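Regulator of polyketide synthase expression (Bifidobacterium adolescentis, PDB 3ONQ) is probably a PucR-type transcriptional regulator that binds DNA through a C-terminal helix-turn-helix domain, although its precise function is not established. Local coordinates at residues E120-G132 against A139-P151. Numbering follows the deposited sequence.
With SO4 (sulfate ion), chain P; SO4 (sulfate ion), chain O.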
ATOM      1  N   GLU B 120     -21.173 -29.031 -14.354  1.00 44.68           N
ATOM      2  CA  GLU B 120     -21.344 -28.511 -15.702  1.00 51.12           C
ATOM      3  C   GLU B 120     -22.486 -27.503 -15.757  1.00 44.86           C
ATOM      4  O   GLU B 120     -22.615 -26.755 -16.726  1.00 47.23           O
ATOM      5  CB  GLU B 120     -21.638 -29.661 -16.681  1.00 67.37           C
ATOM      6  CG  GLU B 120     -20.516 -30.687 -16.832  1.00 81.21           C
ATOM      7  CD  GLU B 120     -19.422 -30.233 -17.790  1.00 93.74           C
ATOM      8  OE1 GLU B 120     -19.749 -29.587 -18.811  1.00 96.14           O
ATOM      9  OE2 GLU B 120     -18.234 -30.521 -17.518  1.00 98.24           O
ATOM     10  N   ASP B 121     -23.319 -27.491 -14.721  1.00 40.64           N
ATOM     11  CA  ASP B 121     -24.530 -26.662 -14.714  1.00 45.62           C
ATOM     12  C   ASP B 121     -24.292 -25.330 -14.020  1.00 45.44           C
ATOM     13  O   ASP B 121     -25.209 -24.523 -13.880  1.00 41.37           O
ATOM     14  CB  ASP B 121     -25.685 -27.383 -14.008  1.00 48.89           C
ATOM     15  CG  ASP B 121     -26.075 -28.685 -14.690  1.00 55.97           C
ATOM     16  OD1 ASP B 121     -26.150 -28.713 -15.937  1.00 53.04           O
ATOM     17  OD2 ASP B 121     -26.309 -29.681 -13.969  1.00 60.60           O
ATOM     18  N   GLU B 122     -23.058 -25.117 -13.571  1.00 43.22           N
ATOM     19  CA  GLU B 122     -22.692 -23.901 -12.860  1.00 34.22           C
ATOM     20  C   GLU B 122     -21.433 -23.282 -13.477  1.00 33.69           C
ATOM     21  O   GLU B 122     -20.628 -23.971 -14.093  1.00 33.87           O
ATOM     22  CB  GLU B 122     -22.452 -24.198 -11.375  1.00 30.52           C
ATOM     23  CG  GLU B 122     -23.583 -24.970 -10.690  1.00 33.71           C
ATOM     24  CD  GLU B 122     -24.905 -24.210 -10.686  1.00 43.65           C
ATOM     25  OE1 GLU B 122     -24.885 -22.963 -10.815  1.00 35.93           O
ATOM     26  OE2 GLU B 122     -25.965 -24.864 -10.551  1.00 50.86           O
ATOM     27  N   PRO B 123     -21.267 -21.968 -13.316  1.00 31.57           N
ATOM     28  CA  PRO B 123     -20.089 -21.275 -13.836  1.00 36.87           C
ATOM     29  C   PRO B 123     -18.789 -21.789 -13.229  1.00 27.00           C
ATOM     30  O   PRO B 123     -18.758 -22.308 -12.112  1.00 28.22           O
ATOM     31  CB  PRO B 123     -20.335 -19.826 -13.409  1.00 45.62           C
ATOM     32  CG  PRO B 123     -21.826 -19.726 -13.342  1.00 49.41           C
ATOM     33  CD  PRO B 123     -22.249 -21.032 -12.747  1.00 41.16           C
ATOM     34  N   LEU B 124     -17.721 -21.648 -14.001  1.00 31.84           N
ATOM     35  CA  LEU B 124     -16.386 -22.042 -13.617  1.00 27.25           C
ATOM     36  C   LEU B 124     -15.497 -20.878 -14.041  1.00 32.06           C
ATOM     37  O   LEU B 124     -15.662 -20.348 -15.144  1.00 27.50           O
ATOM     38  CB  LEU B 124     -16.005 -23.311 -14.381  1.00 33.14           C
ATOM     39  CG  LEU B 124     -14.589 -23.860 -14.279  1.00 32.14           C
ATOM     40  CD1 LEU B 124     -14.343 -24.419 -12.887  1.00 38.32           C
ATOM     41  CD2 LEU B 124     -14.357 -24.933 -15.327  1.00 42.22           C
ATOM     42  N   TYR B 125     -14.574 -20.461 -13.176  1.00 25.97           N
ATOM     43  CA  TYR B 125     -13.679 -19.346 -13.500  1.00 24.91           C
ATOM     44  C   TYR B 125     -12.203 -19.690 -13.289  1.00 25.81           C
ATOM     45  O   TYR B 125     -11.838 -20.279 -12.271  1.00 26.34           O
ATOM     46  CB  TYR B 125     -14.042 -18.109 -12.672  1.00 21.35           C
ATOM     47  CG  TYR B 125     -13.140 -16.919 -12.935  1.00 22.87           C
ATOM     48  CD1 TYR B 125     -13.429 -16.030 -13.953  1.00 21.40           C
ATOM     49  CD2 TYR B 125     -11.980 -16.705 -12.182  1.00 20.02           C
ATOM     50  CE1 TYR B 125     -12.605 -14.937 -14.212  1.00 24.47           C
ATOM     51  CE2 TYR B 125     -11.151 -15.598 -12.432  1.00 23.57           C
ATOM     52  CZ  TYR B 125     -11.475 -14.722 -13.454  1.00 23.94           C
ATOM     53  OH  TYR B 125     -10.686 -13.631 -13.740  1.00 20.71           O
ATOM     54  N   LEU B 126     -11.367 -19.311 -14.254  1.00 19.74           N
ATOM     55  CA  LEU B 126      -9.919 -19.522 -14.191  1.00 20.26           C
ATOM     56  C   LEU B 126      -9.212 -18.172 -14.150  1.00 24.93           C
ATOM     57  O   LEU B 126      -9.393 -17.369 -15.051  1.00 26.37           O
ATOM     58  CB  LEU B 126      -9.442 -20.309 -15.428  1.00 25.22           C
ATOM     59  CG  LEU B 126      -7.917 -20.486 -15.579  1.00 27.36           C
ATOM     60  CD1 LEU B 126      -7.339 -21.275 -14.404  1.00 23.84           C
ATOM     61  CD2 LEU B 126      -7.511 -21.153 -16.901  1.00 26.31           C
ATOM     62  N   SER B 127      -8.416 -17.909 -13.115  1.00 26.57           N
ATOM     63  CA  SER B 127      -7.782 -16.590 -12.977  1.00 25.07           C
ATOM     64  C   SER B 127      -6.479 -16.496 -13.755  1.00 25.59           C
ATOM     65  O   SER B 127      -5.890 -17.511 -14.090  1.00 20.65           O
ATOM     66  CB  SER B 127      -7.481 -16.281 -11.508  1.00 25.54           C
ATOM     67  OG  SER B 127      -6.214 -16.800 -11.134  1.00 22.17           O
ATOM     68  N   PRO B 128      -6.013 -15.264 -14.028  1.00 27.41           N
ATOM     69  CA  PRO B 128      -4.660 -15.088 -14.563  1.00 28.95           C
ATOM     70  C   PRO B 128      -3.612 -15.511 -13.530  1.00 33.28           C
ATOM     71  O   PRO B 128      -3.931 -15.706 -12.348  1.00 25.29           O
ATOM     72  CB  PRO B 128      -4.565 -13.570 -14.802  1.00 33.47           C
ATOM     73  CG  PRO B 128      -5.979 -13.076 -14.798  1.00 32.80           C
ATOM     74  CD  PRO B 128      -6.722 -13.980 -13.872  1.00 27.95           C
ATOM     75  N   VAL B 129      -2.369 -15.652 -13.970  1.00 29.74           N
ATOM     76  CA  VAL B 129      -1.263 -15.920 -13.047  1.00 27.61           C
ATOM     77  C   VAL B 129      -0.976 -14.646 -12.258  1.00 31.26           C
ATOM     78  O   VAL B 129      -1.027 -13.543 -12.806  1.00 31.56           O
ATOM     79  CB  VAL B 129       0.009 -16.377 -13.792  1.00 35.48           C
ATOM     80  CG1 VAL B 129       1.172 -16.594 -12.814  1.00 32.96           C
ATOM     81  CG2 VAL B 129      -0.258 -17.654 -14.557  1.00 35.73           C
ATOM     82  N   ARG B 130      -0.707 -14.793 -10.962  1.00 30.58           N
ATOM     83  CA  ARG B 130      -0.380 -13.652 -10.111  1.00 29.28           C
ATOM     84  C   ARG B 130       0.818 -14.044  -9.240  1.00 29.28           C
ATOM     85  O   ARG B 130       1.138 -15.231  -9.124  1.00 28.61           O
ATOM     86  CB  ARG B 130      -1.582 -13.252  -9.249  1.00 25.58           C
ATOM     87  CG  ARG B 130      -2.869 -13.021 -10.023  1.00 32.38           C
ATOM     88  CD  ARG B 130      -3.175 -11.543 -10.171  1.00 32.36           C
ATOM     89  NE  ARG B 130      -4.408 -11.280 -10.908  1.00 27.91           N
ATOM     90  CZ  ARG B 130      -4.471 -10.475 -11.965  1.00 30.74           C
ATOM     91  NH1 ARG B 130      -3.367  -9.874 -12.401  1.00 30.58           N
ATOM     92  NH2 ARG B 130      -5.621 -10.271 -12.590  1.00 23.46           N
ATOM     93  N   SER B 131       1.486 -13.062  -8.641  1.00 29.34           N
ATOM     94  CA  SER B 131       2.698 -13.356  -7.878  1.00 38.01           C
ATOM     95  C   SER B 131       2.611 -12.964  -6.411  1.00 29.50           C
ATOM     96  O   SER B 131       2.054 -11.914  -6.052  1.00 28.56           O
ATOM     97  CB  SER B 131       3.919 -12.691  -8.524  1.00 47.53           C
ATOM     98  OG  SER B 131       3.750 -11.289  -8.562  1.00 56.29           O
ATOM     99  N   GLY B 132       3.178 -13.819  -5.569  1.00 29.86           N
ATOM    100  CA  GLY B 132       3.269 -13.560  -4.146  1.00 24.47           C
ATOM    101  C   GLY B 132       1.926 -13.559  -3.439  1.00 32.73           C
ATOM    102  O   GLY B 132       0.875 -13.812  -4.032  1.00 31.19           O
ATOM    103  N   ALA B 139      -5.948 -13.177  -6.939  1.00 23.46           N
ATOM    104  CA  ALA B 139      -6.479 -14.319  -7.684  1.00 23.04           C
ATOM    105  C   ALA B 139      -7.750 -14.864  -7.040  1.00 26.13           C
ATOM    106  O   ALA B 139      -8.747 -15.128  -7.714  1.00 24.33           O
ATOM    107  CB  ALA B 139      -5.416 -15.436  -7.802  1.00 19.70           C
ATOM    108  N   LEU B 140      -7.720 -15.048  -5.730  1.00 21.46           N
ATOM    109  CA  LEU B 140      -8.901 -15.552  -5.040  1.00 25.12           C
ATOM    110  C   LEU B 140     -10.087 -14.575  -5.098  1.00 24.80           C
ATOM    111  O   LEU B 140     -11.231 -14.986  -5.269  1.00 22.68           O
ATOM    112  CB  LEU B 140      -8.564 -15.926  -3.601  1.00 25.06           C
ATOM    113  CG  LEU B 140      -7.745 -17.219  -3.494  1.00 22.65           C
ATOM    114  CD1 LEU B 140      -7.176 -17.426  -2.078  1.00 18.26           C
ATOM    115  CD2 LEU B 140      -8.616 -18.394  -3.880  1.00 19.39           C
ATOM    116  N   ARG B 141      -9.821 -13.287  -4.950  1.00 20.33           N
ATOM    117  CA  ARG B 141     -10.903 -12.322  -4.964  1.00 18.57           C
ATOM    118  C   ARG B 141     -11.505 -12.128  -6.367  1.00 22.27           C
ATOM    119  O   ARG B 141     -12.721 -12.107  -6.519  1.00 23.41           O
ATOM    120  CB  ARG B 141     -10.467 -11.002  -4.329  1.00 20.84           C
ATOM    121  CG  ARG B 141     -10.368 -11.099  -2.804  1.00 26.81           C
ATOM    122  CD  ARG B 141      -9.921  -9.796  -2.158  1.00 27.32           C
ATOM    123  NE  ARG B 141     -10.826  -8.676  -2.405  1.00 21.66           N
ATOM    124  CZ  ARG B 141     -11.870  -8.370  -1.636  1.00 26.76           C
ATOM    125  NH1 ARG B 141     -12.152  -9.110  -0.572  1.00 33.32           N
ATOM    126  NH2 ARG B 141     -12.634  -7.323  -1.927  1.00 22.16           N
ATOM    127  N   GLU B 142     -10.674 -12.016  -7.397  1.00 21.12           N
ATOM    128  CA  GLU B 142     -11.238 -11.875  -8.739  1.00 24.47           C
ATOM    129  C   GLU B 142     -12.044 -13.117  -9.092  1.00 23.85           C
ATOM    130  O   GLU B 142     -13.043 -13.037  -9.823  1.00 25.71           O
ATOM    131  CB  GLU B 142     -10.167 -11.580  -9.797  1.00 19.59           C
ATOM    132  CG  GLU B 142      -9.153 -12.704 -10.037  1.00 18.24           C
ATOM    133  CD  GLU B 142      -7.907 -12.195 -10.767  1.00 24.99           C
ATOM    134  OE1 GLU B 142      -8.017 -11.231 -11.551  1.00 26.63           O
ATOM    135  OE2 GLU B 142      -6.811 -12.743 -10.543  1.00 26.64           O
ATOM    136  N   THR B 143     -11.623 -14.262  -8.559  1.00 21.12           N
ATOM    137  CA  THR B 143     -12.350 -15.511  -8.779  1.00 22.68           C
ATOM    138  C   THR B 143     -13.698 -15.468  -8.053  1.00 25.27           C
ATOM    139  O   THR B 143     -14.745 -15.738  -8.645  1.00 26.60           O
ATOM    140  CB  THR B 143     -11.534 -16.735  -8.342  1.00 19.42           C
ATOM    141  OG1 THR B 143     -10.369 -16.850  -9.170  1.00 22.13           O
ATOM    142  CG2 THR B 143     -12.359 -18.011  -8.478  1.00 19.58           C
HETATM  143  N   MSE B 144     -13.671 -15.110  -6.776  1.00 26.02           N
HETATM  144  CA  MSE B 144     -14.906 -14.938  -6.012  1.00 21.82           C
HETATM  145  C   MSE B 144     -15.896 -13.980  -6.702  1.00 24.88           C
HETATM  146  O   MSE B 144     -17.055 -14.322  -6.911  1.00 19.56           O
HETATM  147  CB  MSE B 144     -14.614 -14.425  -4.607  1.00 15.71           C
HETATM  148  CG  MSE B 144     -15.887 -13.927  -3.853  1.00 23.16           C
HETATM  149 SE   MSE B 144     -15.385 -13.179  -2.122  0.70 33.54          SE
HETATM  150  CE  MSE B 144     -14.642 -11.488  -2.760  1.00 25.74           C
ATOM    151  N   PHE B 145     -15.448 -12.773  -7.022  1.00 20.02           N
ATOM    152  CA  PHE B 145     -16.333 -11.794  -7.652  1.00 25.29           C
ATOM    153  C   PHE B 145     -16.847 -12.228  -9.036  1.00 25.34           C
ATOM    154  O   PHE B 145     -17.994 -11.942  -9.385  1.00 24.08           O
ATOM    155  CB  PHE B 145     -15.654 -10.431  -7.763  1.00 23.54           C
ATOM    156  CG  PHE B 145     -15.668  -9.628  -6.485  1.00 25.53           C
ATOM    157  CD1 PHE B 145     -16.855  -9.130  -5.976  1.00 23.67           C
ATOM    158  CD2 PHE B 145     -14.480  -9.320  -5.833  1.00 25.29           C
ATOM    159  CE1 PHE B 145     -16.874  -8.360  -4.817  1.00 23.23           C
ATOM    160  CE2 PHE B 145     -14.483  -8.562  -4.681  1.00 27.03           C
ATOM    161  CZ  PHE B 145     -15.677  -8.080  -4.166  1.00 28.19           C
ATOM    162  N   SER B 146     -16.001 -12.894  -9.819  1.00 21.64           N
ATOM    163  CA  SER B 146     -16.410 -13.391 -11.138  1.00 20.74           C
ATOM    164  C   SER B 146     -17.529 -14.411 -11.006  1.00 24.75           C
ATOM    165  O   SER B 146     -18.493 -14.382 -11.762  1.00 25.46           O
ATOM    166  CB  SER B 146     -15.235 -14.010 -11.923  1.00 19.39           C
ATOM    167  OG  SER B 146     -14.330 -13.015 -12.373  1.00 18.96           O
ATOM    168  N   LEU B 147     -17.409 -15.301 -10.028  1.00 23.68           N
ATOM    169  CA  LEU B 147     -18.413 -16.338  -9.844  1.00 20.83           C
ATOM    170  C   LEU B 147     -19.723 -15.715  -9.377  1.00 25.47           C
ATOM    171  O   LEU B 147     -20.781 -16.131  -9.815  1.00 26.51           O
ATOM    172  CB  LEU B 147     -17.930 -17.407  -8.853  1.00 23.29           C
ATOM    173  CG  LEU B 147     -16.790 -18.310  -9.360  1.00 27.03           C
ATOM    174  CD1 LEU B 147     -16.170 -19.144  -8.219  1.00 23.93           C
ATOM    175  CD2 LEU B 147     -17.244 -19.240 -10.498  1.00 24.60           C
ATOM    176  N   GLN B 148     -19.652 -14.718  -8.496  1.00 22.73           N
ATOM    177  CA  GLN B 148     -20.853 -14.001  -8.056  1.00 27.69           C
ATOM    178  C   GLN B 148     -21.488 -13.177  -9.192  1.00 26.45           C
ATOM    179  O   GLN B 148     -22.688 -12.943  -9.205  1.00 25.49           O
ATOM    180  CB  GLN B 148     -20.534 -13.089  -6.866  1.00 30.77           C
ATOM    181  CG  GLN B 148     -20.162 -13.840  -5.591  1.00 45.11           C
ATOM    182  CD  GLN B 148     -20.021 -12.928  -4.386  1.00 63.83           C
ATOM    183  OE1 GLN B 148     -19.387 -11.872  -4.461  1.00 63.89           O
ATOM    184  NE2 GLN B 148     -20.620 -13.331  -3.261  1.00 70.56           N
ATOM    185  N   ALA B 149     -20.667 -12.737 -10.135  1.00 25.39           N
ATOM    186  CA  ALA B 149     -21.116 -11.905 -11.251  1.00 22.10           C
ATOM    187  C   ALA B 149     -21.705 -12.736 -12.406  1.00 22.74           C
ATOM    188  O   ALA B 149     -22.573 -12.270 -13.145  1.00 26.12           O
ATOM    189  CB  ALA B 149     -19.936 -11.049 -11.755  1.00 19.03           C
ATOM    190  N   ALA B 150     -21.238 -13.969 -12.542  1.00 22.56           N
ATOM    191  CA  ALA B 150     -21.586 -14.832 -13.673  1.00 24.87           C
ATOM    192  C   ALA B 150     -23.076 -14.906 -14.030  1.00 29.60           C
ATOM    193  O   ALA B 150     -23.414 -14.995 -15.199  1.00 29.57           O
ATOM    194  CB  ALA B 150     -21.022 -16.236 -13.467  1.00 23.25           C
ATOM    195  N   PRO B 151     -23.971 -14.881 -13.032  1.00 27.85           N
ATOM    196  CA  PRO B 151     -25.382 -15.012 -13.415  1.00 26.15           C
ATOM    197  C   PRO B 151     -25.878 -13.892 -14.321  1.00 33.80           C
ATOM    198  O   PRO B 151     -26.913 -14.039 -14.964  1.00 30.26           O
ATOM    199  CB  PRO B 151     -26.117 -14.985 -12.069  1.00 29.17           C
ATOM    200  CG  PRO B 151     -25.100 -15.582 -11.100  1.00 25.12           C
ATOM    201  CD  PRO B 151     -23.777 -15.000 -11.573  1.00 25.58           C
TER
HETATM  202  S   SO4 P 262       0.517  -9.590 -10.333  1.00 49.20           S
HETATM  203  O1  SO4 P 262      -0.592  -9.615 -11.292  1.00 48.12           O
HETATM  204  O2  SO4 P 262       1.697 -10.210 -10.934  1.00 55.73           O
HETATM  205  O3  SO4 P 262       0.825  -8.206  -9.993  1.00 60.96           O
HETATM  206  O4  SO4 P 262       0.156 -10.324  -9.124  1.00 50.34           O
HETATM  207  S   SO4 O 261      -3.440  -6.050 -14.695  1.00 97.43           S
HETATM  208  O1  SO4 O 261      -3.898  -6.943 -15.758  1.00 95.93           O
HETATM  209  O2  SO4 O 261      -2.040  -5.698 -14.916  1.00104.60           O
HETATM  210  O3  SO4 O 261      -4.231  -4.821 -14.690  1.00 97.25           O
HETATM  211  O4  SO4 O 261      -3.574  -6.729 -13.409  1.00 96.18           O
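Arg130 takes hold of Glu142 side-on, NE going to OE2 and NH2 to OE1, each at 2.8 Å, with guanidinium and carboxylate nearly coplanar (24° apart). OE1 offers its syn lone pair; NE meets OE2 somewhat out of the carboxylate plane. Glu142 has CG flanked by its own N and C (chi1 65°), and the extended chain beyond sets OE2 3.6 Å from Pro128 CD. NH1 bonds O1 of one sulfate (chain P) at 3.0 Å and, weakly, O4 of a second, both probably crystallisation ions. With alanine at Arg130, the Glu142 carboxylate would probably lose both bonds and its charge partner and turn more easily. The salt bridge joins two elements of a beta-alpha-beta unit: helix 132-149 runs back over strand 124-131, roughly antiparallel, before the parallel strand 160-161. Five residues earlier, Tyr125 lays its ring against the helix: Ser146 CB sits over one face, 3.7 Å from the centroid, while Thr143 OG1 comes to the edge, 3.4 Å from CD2. These hydroxyls bond back to helix carbonyls, Glu142 O and Ala139 O respectively; Tyr125 OH bonds Ala162 O. Pro123 CG rests on Ala150 CB at 3.6 Å, while Leu147 CD2 packs against Tyr125 CB and Pro123 O.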